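Local coordinates for stage II sporulation protein E (SpoIIE) (Moorella thermoacetica, PDB 3ZT9) that probably acts as a manganese-dependent PP2C-type serine/threonine phosphatase in the signalling pathway of the bacterial stressosome, at residues Q140-I152 / Y180-R193. Residues are numbered along the deposited sequence; the frame is centred on the assembly and turned at random.
With MN (manganese (II) ion), chain D; MN (manganese (II) ion), chain C.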
loop_
_atom_site.group_PDB
_atom_site.type_symbol
_atom_site.label_atom_id
_atom_site.label_comp_id
_atom_site.label_asym_id
_atom_site.label_seq_id
_atom_site.Cartn_x
_atom_site.Cartn_y
_atom_site.Cartn_z
ATOM N N GLN A 140 -1.566 -13.900 12.312
ATOM C CA GLN A 140 -2.317 -14.139 13.522
ATOM C C GLN A 140 -2.562 -12.776 14.150
ATOM O O GLN A 140 -1.794 -11.853 13.946
ATOM C CB GLN A 140 -1.582 -15.102 14.450
ATOM C CG GLN A 140 -0.528 -14.512 15.298
ATOM C CD GLN A 140 0.004 -15.528 16.298
ATOM O OE1 GLN A 140 -0.174 -15.386 17.498
ATOM N NE2 GLN A 140 0.643 -16.567 15.794
ATOM N N GLU A 141 -3.627 -12.667 14.919
ATOM C CA GLU A 141 -3.931 -11.404 15.576
ATOM C C GLU A 141 -2.713 -10.845 16.329
ATOM O O GLU A 141 -2.010 -11.574 17.037
ATOM C CB GLU A 141 -5.106 -11.632 16.540
ATOM C CG GLU A 141 -5.314 -10.478 17.499
ATOM C CD GLU A 141 -5.532 -9.170 16.789
ATOM O OE1 GLU A 141 -6.510 -9.113 16.021
ATOM O OE2 GLU A 141 -4.723 -8.211 16.988
ATOM N N GLY A 142 -2.492 -9.550 16.144
ATOM C CA GLY A 142 -1.358 -8.831 16.694
ATOM C C GLY A 142 -0.282 -8.518 15.663
ATOM O O GLY A 142 0.573 -7.650 15.887
ATOM N N ASP A 143 -0.297 -9.235 14.541
ATOM C CA ASP A 143 0.646 -8.932 13.462
ATOM C C ASP A 143 0.320 -7.548 12.893
ATOM O O ASP A 143 -0.847 -7.175 12.819
ATOM C CB ASP A 143 0.519 -9.969 12.360
ATOM C CG ASP A 143 0.998 -11.363 12.801
ATOM O OD1 ASP A 143 1.555 -11.515 13.902
ATOM O OD2 ASP A 143 0.808 -12.314 12.028
ATOM N N LEU A 144 1.345 -6.823 12.467
ATOM C CA LEU A 144 1.200 -5.419 12.086
ATOM C C LEU A 144 1.574 -5.305 10.629
ATOM O O LEU A 144 2.485 -6.004 10.165
ATOM C CB LEU A 144 2.123 -4.571 12.929
ATOM C CG LEU A 144 2.157 -4.934 14.419
ATOM C CD1 LEU A 144 3.419 -4.490 15.118
ATOM C CD2 LEU A 144 0.978 -4.285 15.029
ATOM N N PHE A 145 0.877 -4.434 9.887
ATOM C CA PHE A 145 1.227 -4.224 8.484
ATOM C C PHE A 145 1.523 -2.742 8.304
ATOM O O PHE A 145 0.773 -1.891 8.776
ATOM C CB PHE A 145 0.039 -4.602 7.586
ATOM C CG PHE A 145 -0.299 -6.086 7.584
ATOM C CD1 PHE A 145 -0.939 -6.687 8.664
ATOM C CD2 PHE A 145 0.037 -6.874 6.509
ATOM C CE1 PHE A 145 -1.217 -8.061 8.655
ATOM C CE2 PHE A 145 -0.213 -8.232 6.497
ATOM C CZ PHE A 145 -0.864 -8.827 7.576
ATOM N N LEU A 146 2.611 -2.420 7.622
ATOM C CA LEU A 146 2.926 -1.044 7.301
ATOM C C LEU A 146 3.091 -0.992 5.765
ATOM O O LEU A 146 3.772 -1.860 5.192
ATOM C CB LEU A 146 4.277 -0.647 7.937
ATOM C CG LEU A 146 4.881 0.656 7.392
ATOM C CD1 LEU A 146 4.112 1.929 7.817
ATOM C CD2 LEU A 146 6.316 0.705 7.864
ATOM N N ILE A 147 2.465 -0.020 5.099
ATOM C CA ILE A 147 2.642 0.138 3.666
ATOM C C ILE A 147 2.902 1.630 3.444
ATOM O O ILE A 147 2.191 2.461 3.988
ATOM C CB ILE A 147 1.364 -0.295 2.805
ATOM C CG1 ILE A 147 0.918 -1.743 3.168
ATOM C CG2 ILE A 147 1.678 -0.144 1.256
ATOM C CD1 ILE A 147 -0.355 -2.265 2.461
ATOM N N HIS A 148 3.903 1.976 2.654
ATOM C CA HIS A 148 4.061 3.387 2.323
ATOM C C HIS A 148 4.656 3.623 0.946
ATOM O O HIS A 148 5.427 2.827 0.437
ATOM C CB HIS A 148 4.891 4.116 3.431
ATOM C CG HIS A 148 6.280 3.598 3.621
ATOM N ND1 HIS A 148 7.337 3.985 2.818
ATOM C CD2 HIS A 148 6.795 2.730 4.530
ATOM C CE1 HIS A 148 8.441 3.377 3.230
ATOM N NE2 HIS A 148 8.135 2.601 4.253
ATOM N N SER A 149 4.280 4.743 0.329
ATOM C CA SER A 149 4.942 5.129 -0.926
ATOM C C SER A 149 6.356 5.598 -0.656
ATOM O O SER A 149 6.774 5.731 0.505
ATOM C CB SER A 149 4.186 6.285 -1.577
ATOM O OG SER A 149 4.260 7.459 -0.787
ATOM N N ASP A 150 7.111 5.845 -1.731
ATOM C CA ASP A 150 8.504 6.269 -1.590
ATOM C C ASP A 150 8.606 7.727 -1.126
ATOM O O ASP A 150 9.704 8.280 -1.059
ATOM C CB ASP A 150 9.249 6.042 -2.905
ATOM C CG ASP A 150 8.721 6.896 -4.049
ATOM O OD1 ASP A 150 7.810 7.730 -3.842
ATOM O OD2 ASP A 150 9.237 6.731 -5.152
ATOM N N GLY A 151 7.469 8.353 -0.840
ATOM C CA GLY A 151 7.450 9.581 -0.042
ATOM C C GLY A 151 8.087 9.390 1.334
ATOM O O GLY A 151 8.510 10.363 1.976
ATOM N N ILE A 152 8.140 8.144 1.799
ATOM C CA ILE A 152 8.930 7.791 3.002
ATOM C C ILE A 152 10.022 6.791 2.606
ATOM O O ILE A 152 9.761 5.810 1.938
ATOM C CB ILE A 152 8.049 7.194 4.119
ATOM C CG1 ILE A 152 7.052 8.244 4.622
ATOM C CG2 ILE A 152 8.894 6.663 5.307
ATOM C CD1 ILE A 152 5.981 7.691 5.508
ATOM N N TYR A 180 8.493 11.480 8.984
ATOM C CA TYR A 180 9.345 10.784 8.006
ATOM C C TYR A 180 9.051 11.125 6.553
ATOM O O TYR A 180 9.836 10.797 5.668
ATOM C CB TYR A 180 9.242 9.273 8.235
ATOM C CG TYR A 180 9.685 8.916 9.621
ATOM C CD1 TYR A 180 11.017 9.107 10.015
ATOM C CD2 TYR A 180 8.774 8.440 10.561
ATOM C CE1 TYR A 180 11.420 8.807 11.296
ATOM C CE2 TYR A 180 9.185 8.131 11.845
ATOM C CZ TYR A 180 10.501 8.331 12.194
ATOM O OH TYR A 180 10.895 8.023 13.463
ATOM N N GLY A 181 7.923 11.779 6.300
ATOM C CA GLY A 181 7.479 12.076 4.935
ATOM C C GLY A 181 8.328 13.157 4.287
ATOM O O GLY A 181 8.593 14.181 4.900
ATOM N N ARG A 182 8.775 12.951 3.050
ATOM C CA ARG A 182 9.480 14.030 2.347
ATOM C C ARG A 182 8.502 15.113 1.952
ATOM O O ARG A 182 7.375 14.815 1.593
ATOM C CB ARG A 182 10.131 13.502 1.062
ATOM C CG ARG A 182 11.109 12.385 1.292
ATOM C CD ARG A 182 11.611 11.884 -0.037
ATOM N NE ARG A 182 12.333 12.942 -0.732
ATOM C CZ ARG A 182 13.364 12.737 -1.539
ATOM N NH1 ARG A 182 13.795 11.503 -1.774
ATOM N NH2 ARG A 182 13.965 13.767 -2.116
ATOM N N ARG A 183 8.912 16.371 1.955
ATOM C CA ARG A 183 7.951 17.379 1.540
ATOM C C ARG A 183 8.026 17.596 0.012
ATOM O O ARG A 183 7.086 18.129 -0.601
ATOM C CB ARG A 183 8.098 18.648 2.402
ATOM C CG ARG A 183 7.024 19.708 2.183
ATOM C CD ARG A 183 5.712 19.477 2.954
ATOM N NE ARG A 183 5.889 19.402 4.402
ATOM C CZ ARG A 183 6.449 20.352 5.150
ATOM N NH1 ARG A 183 6.897 21.476 4.604
ATOM N NH2 ARG A 183 6.558 20.178 6.459
ATOM N N ASP A 184 9.075 17.067 -0.634
ATOM C CA ASP A 184 9.193 17.200 -2.081
ATOM C C ASP A 184 8.537 16.053 -2.877
ATOM O O ASP A 184 8.667 15.967 -4.098
ATOM C CB ASP A 184 10.673 17.418 -2.497
ATOM C CG ASP A 184 11.541 16.183 -2.294
ATOM O OD1 ASP A 184 11.092 15.210 -1.687
ATOM O OD2 ASP A 184 12.705 16.182 -2.740
ATOM N N ASP A 185 7.768 15.211 -2.208
ATOM C CA ASP A 185 7.029 14.189 -2.925
ATOM C C ASP A 185 5.739 13.995 -2.177
ATOM O O ASP A 185 5.633 14.396 -1.006
ATOM C CB ASP A 185 7.815 12.855 -3.004
ATOM C CG ASP A 185 7.233 11.901 -4.060
ATOM O OD1 ASP A 185 6.442 12.378 -4.915
ATOM O OD2 ASP A 185 7.539 10.689 -4.055
ATOM N N ASP A 186 4.769 13.396 -2.845
ATOM C CA ASP A 186 3.549 12.930 -2.179
ATOM C C ASP A 186 3.876 11.857 -1.164
ATOM O O ASP A 186 4.830 11.111 -1.351
ATOM C CB ASP A 186 2.616 12.348 -3.218
ATOM C CG ASP A 186 2.247 13.367 -4.286
ATOM O OD1 ASP A 186 1.657 14.377 -3.933
ATOM O OD2 ASP A 186 2.543 13.145 -5.451
ATOM N N VAL A 187 3.071 11.755 -0.112
ATOM C CA VAL A 187 3.306 10.756 0.942
ATOM C C VAL A 187 2.018 9.977 1.151
ATOM O O VAL A 187 0.926 10.557 1.157
ATOM C CB VAL A 187 3.765 11.427 2.248
ATOM C CG1 VAL A 187 3.726 10.447 3.431
ATOM C CG2 VAL A 187 5.188 12.051 2.069
ATOM N N ALA A 188 2.121 8.661 1.337
ATOM C CA ALA A 188 0.960 7.866 1.669
ATOM C C ALA A 188 1.411 6.756 2.614
ATOM O O ALA A 188 2.434 6.123 2.377
ATOM C CB ALA A 188 0.349 7.237 0.403
ATOM N N VAL A 189 0.637 6.502 3.659
ATOM C CA VAL A 189 1.003 5.483 4.634
ATOM C C VAL A 189 -0.239 4.805 5.136
ATOM O O VAL A 189 -1.204 5.499 5.460
ATOM C CB VAL A 189 1.640 6.105 5.907
ATOM C CG1 VAL A 189 2.236 4.963 6.791
ATOM C CG2 VAL A 189 2.694 7.127 5.551
ATOM N N ILE A 190 -0.184 3.470 5.278
ATOM C CA ILE A 190 -1.240 2.711 5.969
ATOM C C ILE A 190 -0.596 1.889 7.085
ATOM O O ILE A 190 0.470 1.320 6.880
ATOM C CB ILE A 190 -1.921 1.709 5.001
ATOM C CG1 ILE A 190 -2.662 2.493 3.909
ATOM C CG2 ILE A 190 -2.904 0.840 5.747
ATOM C CD1 ILE A 190 -3.293 1.544 2.837
ATOM N N VAL A 191 -1.199 1.851 8.273
ATOM C CA VAL A 191 -0.796 0.883 9.296
ATOM C C VAL A 191 -2.061 0.130 9.686
ATOM O O VAL A 191 -3.075 0.769 9.876
ATOM C CB VAL A 191 -0.243 1.598 10.536
ATOM C CG1 VAL A 191 -0.129 0.616 11.711
ATOM C CG2 VAL A 191 1.146 2.272 10.204
ATOM N N ALA A 192 -1.978 -1.195 9.780
ATOM C CA ALA A 192 -3.094 -2.061 10.203
ATOM C C ALA A 192 -2.587 -2.970 11.316
ATOM O O ALA A 192 -1.515 -3.554 11.194
ATOM C CB ALA A 192 -3.589 -2.902 9.042
ATOM N N ARG A 193 -3.336 -3.104 12.406
ATOM C CA ARG A 193 -2.881 -3.991 13.467
ATOM C C ARG A 193 -4.019 -4.463 14.318
ATOM O O ARG A 193 -5.064 -3.816 14.347
ATOM C CB ARG A 193 -1.893 -3.249 14.335
ATOM C CG ARG A 193 -2.494 -1.999 14.945
ATOM C CD ARG A 193 -1.411 -1.099 15.551
ATOM N NE ARG A 193 -2.071 -0.006 16.236
ATOM C CZ ARG A 193 -1.445 0.896 16.980
ATOM N NH1 ARG A 193 -0.131 0.869 17.112
ATOM N NH2 ARG A 193 -2.164 1.812 17.580
ATOM O OXT ARG A 193 -3.868 -5.472 14.997
HETATM MN MN MN D . -4.931 -6.138 16.962
HETATM MN MN MN C . 6.561 8.977 -5.010
HETATM O O HOH W 1 -3.240 -7.891 13.856
HETATM O O HOH W 2 10.109 10.214 -3.055
HETATM O O HOH W 3 7.936 8.717 -6.757
HETATM O O HOH W 4 5.918 10.446 -6.563
HETATM O O HOH W 5 4.949 9.502 -3.614
HETATM O O HOH W 6 -3.292 -5.685 18.310
HETATM O O HOH W 7 -5.983 -6.424 18.912
#
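Phe145 and Ile147 exchange paired backbone hydrogen bonds with Ala192 and Ile190, joining strands 144-148 and 187-192 as antiparallel neighbours in one of the two sheets of the PP2C-like fold. Ile147, Ala188 and Ile190 face the sandwich interior, where Val36 of the second sheet meets all three; the other face carries Leu146, Val189 and Val191. There Leu146, its CG anti to the backbone N (chi1 166°), lays CD1 across Val189 CG1 at 3.7 Å and also touches Val191 CG2. Ile152 comes in at about a right angle to Val189, its CD1 meeting Val189 CG2 at 3.3 Å, tighter than usual van der Waals contact; branched aliphatic chains suit this close-fitting layer.

Beyond the strands, Ser149 continues the ladder, its N donating to Ala188 O, while its OG takes a weak bond from Ala188 N and hydrogen-bonds Asp21. Gly151 lies so close to Val187 and Asp186 O that a CB would clash, and its carbonyl receives Arg182 N at 2.8 Å in a nearly straight bond. His148 ND1 donates to Ser149 O with the acceptor in the ring plane, and Ile152 N reaches that oxygen from the opposite face, bracing the turn that holds Asp150.

The two ends are wetter. At one, Glu141 OE2 and the C-terminal Arg193 OXT share a manganese with two waters and two ligands from elsewhere; Glu141 OE1 salt-bridges Arg91. A further water accepts from Gly142 N, within hydrogen-bonding distance of Arg193 OXT and Asp143 O. At the other, Asp150 OD1 and Asp185 OD2 approach to 3.0 Å because both bind one manganese; three waters and Asp38 complete its shell. Asn103 ND2 donates to Asp150 OD2, helping orient it. Short carboxylates suit this site: the cation probably offsets their mutual repulsion, and its waters are consistent with PP2C metal-activated hydrolysis.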